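Local coordinates for hypothetical protein CG14615-PA (Drosophila melanogaster, PDB 1SQH), which is of unknown function but may act as an acyltransferase, possibly transferring acyl groups to glycine, at residues 134-139 with 147-152; 269-274 with 290-295. All blocks are in the same frame, centred on the assembly; numbering follows the deposited sequence.

Contact 1: 134-139 with 147-152; sequences RVKELA and IQPRQC
Lys136 and Ala139, one turn apart on helix 129-141, meet Ile147 and Pro149 at the start of strand 147-157, closing a beta-alpha-beta crossover. The chain leaves strand 123-128, runs through the helix and returns in strand 147-157, parallel to the first but separated from it by strand 289-299. In the segments the helix and strand run nearly antiparallel, at 165°, with axes 11.0 Å apart. Ile147 makes the apolar part of the contact through its delta methyl alone. With CG1 beside the backbone N (chi1 -59°) and the chain extended beyond it, CD1 reaches the helix surface between Lys136 and Ala139. It lies 4.2 Å from Ala139 CB, as far from Lys136 CB, and 4.0 Å from Lys136 O. Lys136 works in the other direction: its CB starts beside Ile147, and the extended chain carries the ammonium group on to the proline two residues further along the strand. There the lysine chain crosses the Pro149 side chain at about a right angle. Ile297 of strand 289-299 touches both Lys136 and Ile147, tying the pair to the sheet. The ammonium group takes its charge partner from the same strand, in a salt bridge to Glu295. On the proline side, Lys136 NZ rests 3.9 Å from Pro149 CB and 4.1 Å from Pro149 CG.

Contact 2: 269-274 with 290-295; sequences TAWIVA and KDLVNE
The indole of Trp271 and the carboxamide of Asn294 lie with their planes 27° apart, and the side chains cross obliquely. Both Asn294 and Leu292 come to the benzo end of the indole, where CH2 is the shared meeting point. Asn294 CB stands 3.5 Å from Trp271 CH2, while Asn294 ND2 is 3.8 Å from that same carbon. Leu292 adds its CD2 methyl at 3.7 Å from Trp271 CH2; with CG anti to its backbone N (chi1 -173°), its isobutyl group extends alongside the Asn294 amide. Other aromatic rings also surround the tryptophan: Phe231 and Trp296 meet it edge-to-face, and Phe34 of helix 34-51 at about 45°. The two segments are not adjacent strands of the mixed sheet. Strand 147-157 runs between them, and the indole reaches past it from edge strand 268-273 to strand 289-299. Near the start of the latter, Asp291 and Leu292 both face Gly154 in a classic beta bulge. The Trp271 contacts with Leu292 and Asn294 are van der Waals ones, implying that Asn294 packs here through CB and the flank of its amide rather than by a polar bond to the indole, while the backbone bonds that join the strands run through strand 147-157.

How the contacts relate
Strand 147-157 is common ground: contact 1 packs its beginning against helix 129-141, whereas contact 2 reaches past it, from one of its neighbours in the sheet to the other. Contact 2 lies nearer the middle of the chain, its centre about 11 Å from the chain's centre against about 18 Å for contact 1. It sets an indole against a methyl group and an asparagine side chain, while contact 1, nearer the surface, joins a few methyl and methylene groups to a lysine whose charge is answered nearby. Both are only partly buried. The two meet directly: Glu295, the last residue of segment 290-295, pairs with the lysine of contact 1, and a probable backbone bond runs from Cys152 N to Asn294 O.

Contact 1: 134-139 with 147-152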
loop_
_atom_site.group_PDB
_atom_site.type_symbol
_atom_site.label_atom_id
_atom_site.label_comp_id
_atom_site.label_asym_id
_atom_site.label_seq_id
_atom_site.Cartn_x
_atom_site.Cartn_y
_atom_site.Cartn_z
ATOM N N ARG A 134 12.022 -16.072 9.317
ATOM C CA ARG A 134 11.382 -17.343 9.048
ATOM C C ARG A 134 10.780 -17.416 7.651
ATOM O O ARG A 134 10.922 -18.429 6.973
ATOM C CB ARG A 134 10.309 -17.630 10.096
ATOM C CG ARG A 134 9.697 -19.008 9.962
ATOM C CD ARG A 134 8.853 -19.386 11.168
ATOM N NE ARG A 134 8.299 -20.726 11.004
ATOM C CZ ARG A 134 7.553 -21.352 11.908
ATOM N NH1 ARG A 134 7.259 -20.764 13.063
ATOM N NH2 ARG A 134 7.094 -22.571 11.653
ATOM N N VAL A 135 10.130 -16.349 7.196
ATOM C CA VAL A 135 9.528 -16.394 5.868
ATOM C C VAL A 135 10.585 -16.494 4.769
ATOM O O VAL A 135 10.329 -17.056 3.702
ATOM C CB VAL A 135 8.652 -15.162 5.587
ATOM C CG1 VAL A 135 9.524 -13.967 5.226
ATOM C CG2 VAL A 135 7.674 -15.474 4.471
ATOM N N LYS A 136 11.772 -15.952 5.020
ATOM C CA LYS A 136 12.824 -16.023 4.016
ATOM C C LYS A 136 13.366 -17.450 3.945
ATOM O O LYS A 136 13.712 -17.936 2.864
ATOM C CB LYS A 136 13.944 -15.029 4.335
ATOM C CG LYS A 136 13.501 -13.559 4.270
ATOM C CD LYS A 136 14.587 -12.611 4.771
ATOM C CE LYS A 136 14.065 -11.175 4.913
ATOM N NZ LYS A 136 15.113 -10.227 5.403
ATOM N N GLU A 137 13.425 -18.119 5.096
ATOM C CA GLU A 137 13.900 -19.503 5.165
ATOM C C GLU A 137 12.932 -20.372 4.368
ATOM O O GLU A 137 13.336 -21.228 3.575
ATOM C CB GLU A 137 13.944 -19.973 6.620
ATOM C CG GLU A 137 14.938 -19.221 7.503
ATOM C CD GLU A 137 14.798 -19.585 8.979
ATOM O OE1 GLU A 137 14.884 -20.793 9.308
ATOM O OE2 GLU A 137 14.596 -18.664 9.810
ATOM N N LEU A 138 11.645 -20.126 4.574
ATOM C CA LEU A 138 10.597 -20.848 3.871
ATOM C C LEU A 138 10.764 -20.656 2.368
ATOM O O LEU A 138 10.735 -21.618 1.605
ATOM C CB LEU A 138 9.225 -20.333 4.320
ATOM C CG LEU A 138 7.976 -20.880 3.630
ATOM C CD1 LEU A 138 8.023 -22.407 3.587
ATOM C CD2 LEU A 138 6.748 -20.400 4.386
ATOM N N ALA A 139 10.943 -19.409 1.943
ATOM C CA ALA A 139 11.116 -19.110 0.522
ATOM C C ALA A 139 12.223 -19.971 -0.072
ATOM O O ALA A 139 12.091 -20.500 -1.178
ATOM C CB ALA A 139 11.453 -17.639 0.329
ATOM N N ILE A 147 16.856 -13.348 -3.057
ATOM C CA ILE A 147 15.827 -12.498 -2.474
ATOM C C ILE A 147 16.294 -11.044 -2.398
ATOM O O ILE A 147 17.477 -10.773 -2.188
ATOM C CB ILE A 147 15.471 -12.991 -1.056
ATOM C CG1 ILE A 147 14.972 -14.440 -1.121
ATOM C CG2 ILE A 147 14.426 -12.080 -0.439
ATOM C CD1 ILE A 147 14.789 -15.096 0.230
ATOM N N GLN A 148 15.356 -10.114 -2.576
ATOM C CA GLN A 148 15.654 -8.680 -2.523
ATOM C C GLN A 148 14.763 -8.018 -1.470
ATOM O O GLN A 148 13.666 -7.552 -1.772
ATOM C CB GLN A 148 15.394 -8.033 -3.891
ATOM C CG GLN A 148 16.298 -8.536 -5.003
ATOM C CD GLN A 148 15.758 -8.233 -6.395
ATOM O OE1 GLN A 148 16.433 -8.477 -7.396
ATOM N NE2 GLN A 148 14.537 -7.712 -6.465
ATOM N N PRO A 149 15.220 -7.986 -0.216
ATOM C CA PRO A 149 14.412 -7.368 0.835
ATOM C C PRO A 149 14.778 -5.901 1.040
ATOM O O PRO A 149 15.900 -5.491 0.735
ATOM C CB PRO A 149 14.756 -8.219 2.055
ATOM C CG PRO A 149 16.221 -8.459 1.852
ATOM C CD PRO A 149 16.343 -8.751 0.360
ATOM N N ARG A 150 13.834 -5.110 1.540
ATOM C CA ARG A 150 14.107 -3.704 1.818
ATOM C C ARG A 150 13.260 -3.233 2.984
ATOM O O ARG A 150 12.087 -3.583 3.095
ATOM C CB ARG A 150 13.847 -2.823 0.588
ATOM C CG ARG A 150 12.427 -2.849 0.058
ATOM C CD ARG A 150 12.346 -2.108 -1.268
ATOM N NE ARG A 150 11.220 -2.565 -2.080
ATOM C CZ ARG A 150 10.005 -2.030 -2.048
ATOM N NH1 ARG A 150 9.750 -1.005 -1.241
ATOM N NH2 ARG A 150 9.053 -2.518 -2.831
ATOM N N GLN A 151 13.869 -2.445 3.859
ATOM C CA GLN A 151 13.177 -1.926 5.030
ATOM C C GLN A 151 12.391 -0.655 4.720
ATOM O O GLN A 151 12.888 0.267 4.072
ATOM C CB GLN A 151 14.182 -1.652 6.142
ATOM C CG GLN A 151 14.986 -2.875 6.544
ATOM C CD GLN A 151 14.948 -3.144 8.043
ATOM O OE1 GLN A 151 15.223 -2.253 8.862
ATOM N NE2 GLN A 151 14.613 -4.376 8.408
ATOM N N CYS A 152 11.153 -0.620 5.196
ATOM C CA CYS A 152 10.296 0.530 4.976
ATOM C C CYS A 152 9.765 1.070 6.301
ATOM O O CYS A 152 9.455 0.303 7.216
ATOM C CB CYS A 152 9.134 0.138 4.062
ATOM S SG CYS A 152 9.680 -0.528 2.470
#

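Contact 2: 269-274 with 290-295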
loop_
_atom_site.group_PDB
_atom_site.type_symbol
_atom_site.label_atom_id
_atom_site.label_comp_id
_atom_site.label_asym_id
_atom_site.label_seq_id
_atom_site.Cartn_x
_atom_site.Cartn_y
_atom_site.Cartn_z
ATOM N N THR A 269 -1.070 7.983 6.463
ATOM C CA THR A 269 0.188 7.263 6.649
ATOM C C THR A 269 0.951 7.279 5.348
ATOM O O THR A 269 0.443 7.750 4.330
ATOM C CB THR A 269 -0.022 5.781 7.034
ATOM O OG1 THR A 269 -0.666 5.101 5.951
ATOM C CG2 THR A 269 -0.876 5.649 8.294
ATOM N N ALA A 270 2.174 6.766 5.384
ATOM C CA ALA A 270 3.001 6.684 4.187
ATOM C C ALA A 270 4.084 5.648 4.407
ATOM O O ALA A 270 4.652 5.544 5.502
ATOM C CB ALA A 270 3.632 8.033 3.875
ATOM N N TRP A 271 4.346 4.868 3.366
ATOM C CA TRP A 271 5.382 3.852 3.400
ATOM C C TRP A 271 6.578 4.385 2.618
ATOM O O TRP A 271 6.465 4.664 1.430
ATOM C CB TRP A 271 4.883 2.569 2.742
ATOM C CG TRP A 271 4.072 1.690 3.648
ATOM C CD1 TRP A 271 2.765 1.323 3.485
ATOM C CD2 TRP A 271 4.541 1.009 4.816
ATOM N NE1 TRP A 271 2.391 0.443 4.477
ATOM C CE2 TRP A 271 3.464 0.234 5.307
ATOM C CE3 TRP A 271 5.769 0.972 5.492
ATOM C CZ2 TRP A 271 3.582 -0.571 6.451
ATOM C CZ3 TRP A 271 5.886 0.175 6.624
ATOM C CH2 TRP A 271 4.796 -0.588 7.091
ATOM N N ILE A 272 7.720 4.538 3.277
ATOM C CA ILE A 272 8.907 5.034 2.589
ATOM C C ILE A 272 10.108 4.149 2.878
ATOM O O ILE A 272 10.216 3.564 3.961
ATOM C CB ILE A 272 9.273 6.491 3.010
ATOM C CG1 ILE A 272 9.691 6.528 4.474
ATOM C CG2 ILE A 272 8.102 7.426 2.754
ATOM C CD1 ILE A 272 10.342 7.851 4.906
ATOM N N VAL A 273 11.004 4.054 1.899
ATOM C CA VAL A 273 12.224 3.270 2.039
ATOM C C VAL A 273 13.031 3.904 3.161
ATOM O O VAL A 273 13.125 5.123 3.242
ATOM C CB VAL A 273 13.031 3.281 0.730
ATOM C CG1 VAL A 273 14.383 2.634 0.947
ATOM C CG2 VAL A 273 12.262 2.526 -0.337
ATOM N N ALA A 274 13.611 3.076 4.024
ATOM C CA ALA A 274 14.363 3.570 5.176
ATOM C C ALA A 274 15.479 4.549 4.844
ATOM O O ALA A 274 15.861 5.365 5.680
ATOM C CB ALA A 274 14.922 2.387 5.983
ATOM N N LYS A 290 7.327 8.200 12.894
ATOM C CA LYS A 290 7.703 6.842 12.525
ATOM C C LYS A 290 7.264 5.866 13.615
ATOM O O LYS A 290 7.881 5.810 14.677
ATOM C CB LYS A 290 9.225 6.773 12.350
ATOM C CG LYS A 290 9.811 5.369 12.302
ATOM C CD LYS A 290 11.336 5.448 12.311
ATOM C CE LYS A 290 11.991 4.073 12.321
ATOM N NZ LYS A 290 13.474 4.200 12.403
ATOM N N ASP A 291 6.197 5.105 13.401
ATOM C CA ASP A 291 5.858 4.178 14.462
ATOM C C ASP A 291 5.816 2.718 14.054
ATOM O O ASP A 291 5.291 1.882 14.789
ATOM C CB ASP A 291 4.568 4.591 15.180
ATOM C CG ASP A 291 3.399 4.689 14.262
ATOM O OD1 ASP A 291 3.283 3.912 13.312
ATOM O OD2 ASP A 291 2.498 5.592 14.458
ATOM N N LEU A 292 6.379 2.407 12.884
ATOM C CA LEU A 292 6.455 1.020 12.412
ATOM C C LEU A 292 7.581 0.803 11.400
ATOM O O LEU A 292 7.918 1.691 10.620
ATOM C CB LEU A 292 5.135 0.571 11.772
ATOM C CG LEU A 292 5.104 -0.921 11.407
ATOM C CD1 LEU A 292 5.119 -1.731 12.695
ATOM C CD2 LEU A 292 3.867 -1.283 10.553
ATOM N N VAL A 293 8.162 -0.391 11.426
ATOM C CA VAL A 293 9.206 -0.765 10.479
ATOM C C VAL A 293 8.819 -2.142 9.962
ATOM O O VAL A 293 8.648 -3.077 10.740
ATOM C CB VAL A 293 10.595 -0.854 11.135
ATOM C CG1 VAL A 293 11.616 -1.340 10.113
ATOM C CG2 VAL A 293 10.995 0.503 11.696
ATOM N N ASN A 294 8.664 -2.249 8.649
ATOM C CA ASN A 294 8.278 -3.497 8.009
ATOM C C ASN A 294 9.191 -3.747 6.833
ATOM O O ASN A 294 9.908 -2.851 6.392
ATOM C CB ASN A 294 6.841 -3.399 7.496
ATOM C CG ASN A 294 5.817 -3.908 8.495
ATOM O OD1 ASN A 294 6.080 -3.978 9.700
ATOM N ND2 ASN A 294 4.628 -4.252 7.998
ATOM N N GLU A 295 9.164 -4.966 6.316
ATOM C CA GLU A 295 9.981 -5.271 5.155
ATOM C C GLU A 295 9.110 -5.628 3.961
ATOM O O GLU A 295 7.995 -6.127 4.107
ATOM C CB GLU A 295 10.964 -6.420 5.446
ATOM C CG GLU A 295 12.315 -5.958 5.982
ATOM C CD GLU A 295 13.291 -7.103 6.223
ATOM O OE1 GLU A 295 13.448 -7.963 5.333
ATOM O OE2 GLU A 295 13.917 -7.142 7.300
#